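Local coordinates for mandelate racemase/muconate lactonizing protein (Alicyclobacillus acidocaldarius LAA1, PDB 3QLD) that is a member of the enolase superfamily, of the mandelate racemase and muconate lactonizing group, pairing a capping N-terminal domain with a TIM-barrel-like C-terminal domain, at residues A[217-223]-A[241-247]; A[264-270]-A[292-298]. All coordinates share one frame; numbering follows the deposited sequence. Where two conformers were deposited one is given.

Contact 1. Residues A[217-223]-A[241-247]; sequences LQFIEQP and TPVCLDE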
loop_
_atom_site.group_PDB
_atom_site.type_symbol
_atom_site.label_atom_id
_atom_site.label_comp_id
_atom_site.label_asym_id
_atom_site.label_seq_id
_atom_site.Cartn_x
_atom_site.Cartn_y
_atom_site.Cartn_z
ATOM N N LEU A 217 -17.059 24.601 11.800
ATOM C CA LEU A 217 -16.795 23.146 11.950
ATOM C C LEU A 217 -15.460 22.962 12.580
ATOM O O LEU A 217 -14.549 23.712 12.293
ATOM C CB LEU A 217 -16.826 22.481 10.540
ATOM C CG LEU A 217 -18.138 22.504 9.792
ATOM C CD1 LEU A 217 -17.961 22.054 8.339
ATOM C CD2 LEU A 217 -19.182 21.599 10.500
ATOM N N GLN A 218 -15.314 21.950 13.395
ATOM C CA GLN A 218 -14.037 21.595 13.946
ATOM C C GLN A 218 -13.044 21.151 12.831
ATOM O O GLN A 218 -11.843 21.425 12.923
ATOM C CB GLN A 218 -14.263 20.484 14.957
ATOM C CG GLN A 218 -13.088 20.191 15.818
ATOM C CD GLN A 218 -13.411 19.108 16.826
ATOM O OE1 GLN A 218 -13.263 17.906 16.539
ATOM N NE2 GLN A 218 -13.923 19.512 17.975
ATOM N N PHE A 219 -13.586 20.488 11.808
ATOM C CA PHE A 219 -12.808 20.059 10.595
ATOM C C PHE A 219 -13.802 19.497 9.560
ATOM O O PHE A 219 -14.982 19.242 9.883
ATOM C CB PHE A 219 -11.739 18.981 10.941
ATOM C CG PHE A 219 -12.313 17.751 11.661
ATOM C CD1 PHE A 219 -12.935 16.725 10.935
ATOM C CD2 PHE A 219 -12.163 17.617 13.046
ATOM C CE1 PHE A 219 -13.490 15.610 11.607
ATOM C CE2 PHE A 219 -12.678 16.482 13.734
ATOM C CZ PHE A 219 -13.315 15.484 12.978
ATOM N N ILE A 220 -13.300 19.352 8.312
ATOM C CA ILE A 220 -13.981 18.663 7.208
ATOM C C ILE A 220 -12.992 17.527 6.914
ATOM O O ILE A 220 -11.838 17.807 6.606
ATOM C CB ILE A 220 -14.212 19.559 5.978
ATOM C CG1 ILE A 220 -15.201 20.710 6.330
ATOM C CG2 ILE A 220 -14.755 18.681 4.728
ATOM C CD1 ILE A 220 -15.290 21.749 5.268
ATOM N N GLU A 221 -13.443 16.258 7.052
ATOM C CA GLU A 221 -12.541 15.129 6.867
ATOM C C GLU A 221 -12.568 14.638 5.406
ATOM O O GLU A 221 -13.637 14.566 4.796
ATOM C CB GLU A 221 -13.055 13.991 7.762
ATOM C CG GLU A 221 -12.076 12.804 7.891
ATOM C CD GLU A 221 -12.496 11.893 9.030
ATOM O OE1 GLU A 221 -13.646 12.008 9.509
ATOM O OE2 GLU A 221 -11.688 11.083 9.452
ATOM N N GLN A 222 -11.385 14.346 4.861
ATOM C CA GLN A 222 -11.245 13.700 3.510
ATOM C C GLN A 222 -12.130 14.311 2.436
ATOM O O GLN A 222 -12.961 13.653 1.829
ATOM C CB GLN A 222 -11.485 12.181 3.691
ATOM C CG GLN A 222 -10.358 11.448 4.523
ATOM C CD GLN A 222 -8.979 11.260 3.842
ATOM O OE1 GLN A 222 -7.940 11.265 4.521
ATOM N NE2 GLN A 222 -8.955 11.135 2.509
ATOM N N PRO A 223 -11.978 15.641 2.166
ATOM C CA PRO A 223 -12.872 16.282 1.243
ATOM C C PRO A 223 -12.675 15.731 -0.209
ATOM O O PRO A 223 -13.633 15.550 -0.928
ATOM C CB PRO A 223 -12.435 17.758 1.297
ATOM C CG PRO A 223 -11.112 17.768 1.844
ATOM C CD PRO A 223 -11.088 16.627 2.821
ATOM N N THR A 241 -11.807 26.708 7.591
ATOM C CA THR A 241 -12.030 25.430 8.340
ATOM C C THR A 241 -10.848 24.452 8.156
ATOM O O THR A 241 -10.384 24.259 7.014
ATOM C CB THR A 241 -13.309 24.777 7.820
ATOM O OG1 THR A 241 -14.376 25.731 7.865
ATOM C CG2 THR A 241 -13.718 23.382 8.596
ATOM N N PRO A 242 -10.357 23.823 9.235
ATOM C CA PRO A 242 -9.286 22.862 9.080
ATOM C C PRO A 242 -9.770 21.657 8.251
ATOM O O PRO A 242 -10.923 21.196 8.399
ATOM C CB PRO A 242 -9.055 22.391 10.523
ATOM C CG PRO A 242 -9.475 23.569 11.363
ATOM C CD PRO A 242 -10.726 23.963 10.675
ATOM N N VAL A 243 -8.866 21.171 7.383
ATOM C CA VAL A 243 -9.088 19.857 6.761
ATOM C C VAL A 243 -8.487 18.806 7.677
ATOM O O VAL A 243 -7.425 19.006 8.223
ATOM C CB VAL A 243 -8.397 19.783 5.355
ATOM C CG1 VAL A 243 -8.421 18.335 4.833
ATOM C CG2 VAL A 243 -9.128 20.741 4.425
ATOM N N CYS A 244 -9.173 17.659 7.804
ATOM C CA CYS A 244 -8.685 16.508 8.557
ATOM C C CYS A 244 -8.415 15.367 7.572
ATOM O O CYS A 244 -9.222 15.138 6.688
ATOM C CB CYS A 244 -9.783 16.027 9.480
ATOM S SG CYS A 244 -9.263 14.604 10.473
ATOM N N LEU A 245 -7.267 14.702 7.712
ATOM C CA LEU A 245 -7.014 13.543 6.883
ATOM C C LEU A 245 -7.022 12.300 7.777
ATOM O O LEU A 245 -6.525 12.330 8.915
ATOM C CB LEU A 245 -5.670 13.658 6.139
ATOM C CG LEU A 245 -5.601 14.876 5.208
ATOM C CD1 LEU A 245 -4.168 14.883 4.541
ATOM C CD2 LEU A 245 -6.663 14.870 4.160
ATOM N N ASP A 246 -7.550 11.212 7.219
ATOM C CA ASP A 246 -7.553 9.895 7.894
ATOM C C ASP A 246 -6.689 9.028 6.935
ATOM O O ASP A 246 -5.479 8.980 7.132
ATOM C CB ASP A 246 -9.009 9.437 8.098
ATOM C CG ASP A 246 -9.174 7.993 8.539
ATOM O OD1 ASP A 246 -8.202 7.315 8.838
ATOM O OD2 ASP A 246 -10.331 7.549 8.568
ATOM N N GLU A 247 -7.300 8.436 5.924
ATOM C CA GLU A 247 -6.624 7.368 5.118
ATOM C C GLU A 247 -5.564 7.938 4.182
ATOM O O GLU A 247 -4.609 7.244 3.799
ATOM C CB GLU A 247 -7.641 6.399 4.437
ATOM C CG GLU A 247 -8.408 7.018 3.290
ATOM C CD GLU A 247 -9.740 7.646 3.756
ATOM O OE1 GLU A 247 -10.593 7.805 2.874
ATOM O OE2 GLU A 247 -9.947 7.948 4.984
HETATM O O HOH W 1 -16.707 25.782 9.305
#
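Cys-244 lays its sulfur over one face of the Phe-219 ring, SG standing 4.5 Å from the ring centroid and 17° off the normal, a Cys sulfur-aromatic contact. The small, polarisable sulfur rests above the ring, offset toward its rim, and Cys-244 CB closes in 3.5 Å from Phe-219 CD1. Phe-219 reaches this place because its CG sits between the backbone N and the carbonyl carbon (chi1 54°). Farther along, the amide of Gln-222 stacks on the carboxylate of Glu-247, the planes 18° apart, while Gln-222 OE1 takes the N-H of Asp-246 in the carbonyl plane, on a lone pair, at 2.7 Å. A bend at chi2 brings this amide to the loop that follows strand 243-245, and its NE2 is held by Ser-248. The backbones are neighbouring parallel strands of the barrel, joined by helix 229-238 in a beta-alpha-beta unit; Ile-220 N to Pro-242 O (3.0 Å), Cys-244 N to Ile-220 O and Gln-222 N to Cys-244 O (both 2.9 Å) tie them together. On the Ile-220 and Val-243 face, Pro-223 CD meets Val-243 CG1 at 3.8 Å. The carboxylates of Glu-221 and Asp-246 come within 3.9 Å (OE2 to OD2); Glu-221 is held by Lys-169 and Asn-268, Asp-246 by Tyr-56, Lys-270 and Arg-273, so the like charges are probably offset.

Contact 2. Residues A[264-270]-A[292-298]; sequences ARVLNVK and MAAWVGG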
loop_
_atom_site.group_PDB
_atom_site.type_symbol
_atom_site.label_atom_id
_atom_site.label_comp_id
_atom_site.label_asym_id
_atom_site.label_seq_id
_atom_site.Cartn_x
_atom_site.Cartn_y
_atom_site.Cartn_z
ATOM N N ALA A 264 -3.354 19.990 5.203
ATOM C CA ALA A 264 -4.362 19.746 6.254
ATOM C C ALA A 264 -3.877 20.271 7.592
ATOM O O ALA A 264 -2.665 20.479 7.814
ATOM C CB ALA A 264 -4.741 18.242 6.384
ATOM N N ARG A 265 -4.823 20.397 8.500
ATOM C CA ARG A 265 -4.510 20.928 9.826
ATOM C C ARG A 265 -4.896 20.011 10.986
ATOM O O ARG A 265 -4.573 20.343 12.128
ATOM C CB ARG A 265 -5.121 22.346 10.025
ATOM C CG ARG A 265 -4.565 23.334 9.052
ATOM C CD ARG A 265 -4.794 24.771 9.502
ATOM N NE ARG A 265 -6.135 25.291 9.250
ATOM C CZ ARG A 265 -6.446 25.956 8.138
ATOM N NH1 ARG A 265 -7.669 26.442 7.946
ATOM N NH2 ARG A 265 -5.499 26.127 7.215
ATOM N N VAL A 266 -5.609 18.909 10.715
ATOM C CA VAL A 266 -6.040 17.960 11.731
ATOM C C VAL A 266 -5.783 16.528 11.268
ATOM O O VAL A 266 -6.006 16.241 10.086
ATOM C CB VAL A 266 -7.550 18.148 12.031
ATOM C CG1 VAL A 266 -8.111 17.066 12.979
ATOM C CG2 VAL A 266 -7.765 19.511 12.682
ATOM N N LEU A 267 -5.289 15.683 12.188
ATOM C CA LEU A 267 -4.989 14.274 11.876
ATOM C C LEU A 267 -5.933 13.378 12.651
ATOM O O LEU A 267 -6.036 13.517 13.893
ATOM C CB LEU A 267 -3.510 13.967 12.197
ATOM C CG LEU A 267 -3.031 12.506 11.967
ATOM C CD1 LEU A 267 -3.073 12.172 10.456
ATOM C CD2 LEU A 267 -1.600 12.343 12.496
ATOM N N ASN A 268 -6.631 12.507 11.913
ATOM C CA ASN A 268 -7.329 11.331 12.482
ATOM C C ASN A 268 -6.292 10.246 12.684
ATOM O O ASN A 268 -5.727 9.700 11.715
ATOM C CB ASN A 268 -8.505 10.902 11.591
ATOM C CG ASN A 268 -9.249 9.675 12.097
ATOM O OD1 ASN A 268 -8.715 8.906 12.891
ATOM N ND2 ASN A 268 -10.441 9.468 11.598
ATOM N N VAL A 269 -5.991 9.997 13.956
ATOM C CA VAL A 269 -4.979 8.993 14.327
ATOM C C VAL A 269 -5.650 7.637 14.545
ATOM O O VAL A 269 -6.615 7.545 15.304
ATOM C CB VAL A 269 -4.266 9.385 15.625
ATOM C CG1 VAL A 269 -3.380 8.178 16.202
ATOM C CG2 VAL A 269 -3.378 10.636 15.338
ATOM N N LYS A 270 -5.160 6.572 13.874
ATOM C CA LYS A 270 -5.605 5.218 14.264
ATOM C C LYS A 270 -4.284 4.450 14.331
ATOM O O LYS A 270 -3.585 4.352 13.345
ATOM C CB LYS A 270 -6.573 4.619 13.254
ATOM C CG LYS A 270 -7.837 5.430 13.033
ATOM C CD LYS A 270 -8.816 4.796 12.041
ATOM C CE LYS A 270 -9.909 5.823 11.708
ATOM N NZ LYS A 270 -10.889 5.374 10.696
HETATM N N MSE A 292 -0.615 21.199 14.083
HETATM C CA MSE A 292 -1.800 20.391 13.847
HETATM C C MSE A 292 -2.439 19.845 15.167
HETATM O O MSE A 292 -1.773 19.733 16.231
HETATM C CB MSE A 292 -1.397 19.260 12.911
HETATM C CG MSE A 292 -0.775 19.739 11.634
HETATM SE SE MSE A 292 -0.333 18.296 10.362
HETATM C CE MSE A 292 -2.144 17.623 10.126
ATOM N N ALA A 293 -3.741 19.571 15.114
ATOM C CA ALA A 293 -4.462 18.954 16.221
ATOM C C ALA A 293 -4.714 17.516 15.755
ATOM O O ALA A 293 -4.803 17.256 14.549
ATOM C CB ALA A 293 -5.811 19.656 16.412
ATOM N N ALA A 294 -4.811 16.594 16.709
ATOM C CA ALA A 294 -5.102 15.188 16.387
ATOM C C ALA A 294 -6.172 14.649 17.336
ATOM O O ALA A 294 -6.444 15.247 18.412
ATOM C CB ALA A 294 -3.799 14.361 16.396
ATOM N N TRP A 295 -6.836 13.565 16.919
ATOM C CA TRP A 295 -7.848 12.897 17.718
ATOM C C TRP A 295 -7.822 11.464 17.246
ATOM O O TRP A 295 -7.294 11.176 16.133
ATOM C CB TRP A 295 -9.224 13.525 17.501
ATOM C CG TRP A 295 -9.689 13.600 16.096
ATOM C CD1 TRP A 295 -9.326 14.526 15.165
ATOM C CD2 TRP A 295 -10.583 12.695 15.438
ATOM N NE1 TRP A 295 -9.966 14.285 13.963
ATOM C CE2 TRP A 295 -10.722 13.145 14.093
ATOM C CE3 TRP A 295 -11.253 11.520 15.837
ATOM C CZ2 TRP A 295 -11.528 12.487 13.150
ATOM C CZ3 TRP A 295 -12.083 10.870 14.907
ATOM C CH2 TRP A 295 -12.199 11.341 13.564
ATOM N N VAL A 296 -8.391 10.561 18.031
ATOM C CA VAL A 296 -8.387 9.131 17.650
ATOM C C VAL A 296 -9.687 8.668 16.996
ATOM O O VAL A 296 -10.797 8.814 17.550
ATOM C CB VAL A 296 -7.980 8.205 18.879
ATOM C CG1 VAL A 296 -8.242 6.728 18.608
ATOM C CG2 VAL A 296 -6.591 8.430 19.324
ATOM N N GLY A 297 -9.577 8.043 15.795
ATOM C CA GLY A 297 -10.771 7.636 15.056
ATOM C C GLY A 297 -11.029 6.168 15.314
ATOM O O GLY A 297 -10.212 5.514 15.961
ATOM N N GLY A 298 -12.106 5.618 14.750
ATOM C CA GLY A 298 -12.468 4.206 14.967
ATOM C C GLY A 298 -12.522 3.320 13.728
ATOM O O GLY A 298 -12.620 3.813 12.600
#
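Two neighbouring parallel strands of the TIM-barrel-like domain, 266-269 and 293-296, meet here at 22°, linked through a largely helical connection that includes helix 277-289. Five backbone bonds run from Ala-293 N to Arg-265 O at one end to Gly-297 N and Val-269 O at the other. On the face of Val-266 and Asn-268 the indole of Trp-295 leans across to the opposing strand. With chi1 at 55° the indole turns back across the backbone, over Asn-268: CB of that asparagine makes an off-centre CH-pi contact 4.2 Å from the six-membered ring centroid, and the amide plane is turned 36° from the ring. Val-266 CG1 instead fills in at the indole edge, 3.5 Å from Trp-295 NE1. The amide end of Asn-268 is directed to Glu-221, through ND2. On the other face small and branched residues suit close packing against helix 277-289: Ala-294 CB meets Val-269 CG2 at 3.9 Å, and both side chains touch Leu-284. Gly-297 lacks the CB that would run into Asn-268 OD1 and Lys-270 CE. Past it the extended Lys-270 chain, whose ammonium also pairs with Asp-246, carries NZ to Gly-298 O at 3.0 Å, above the carbonyl plane.

Overall arrangement
Contacts 1 and 2 follow one another along the chain and lie side by side in the parallel part of the same barrel sheet, their centres about 9 Å apart, because strand 243-245 of contact 1 neighbours strand 266-269 of contact 2. The backbone seam between them includes Val-243 O to Arg-265 N, 3.0 Å. Side chains bridge them too: the rings of Phe-219 and Trp-295 stack, with Phe-219 CZ 3.5 Å from Trp-295 CZ2, and Glu-221 OE2 lies 3.0 Å from Asn-268 ND2. Asp-246 and Lys-270, one from each contact, mark the C-terminal ends of their strands, the end where active sites of TIM-barrel enzymes generally lie.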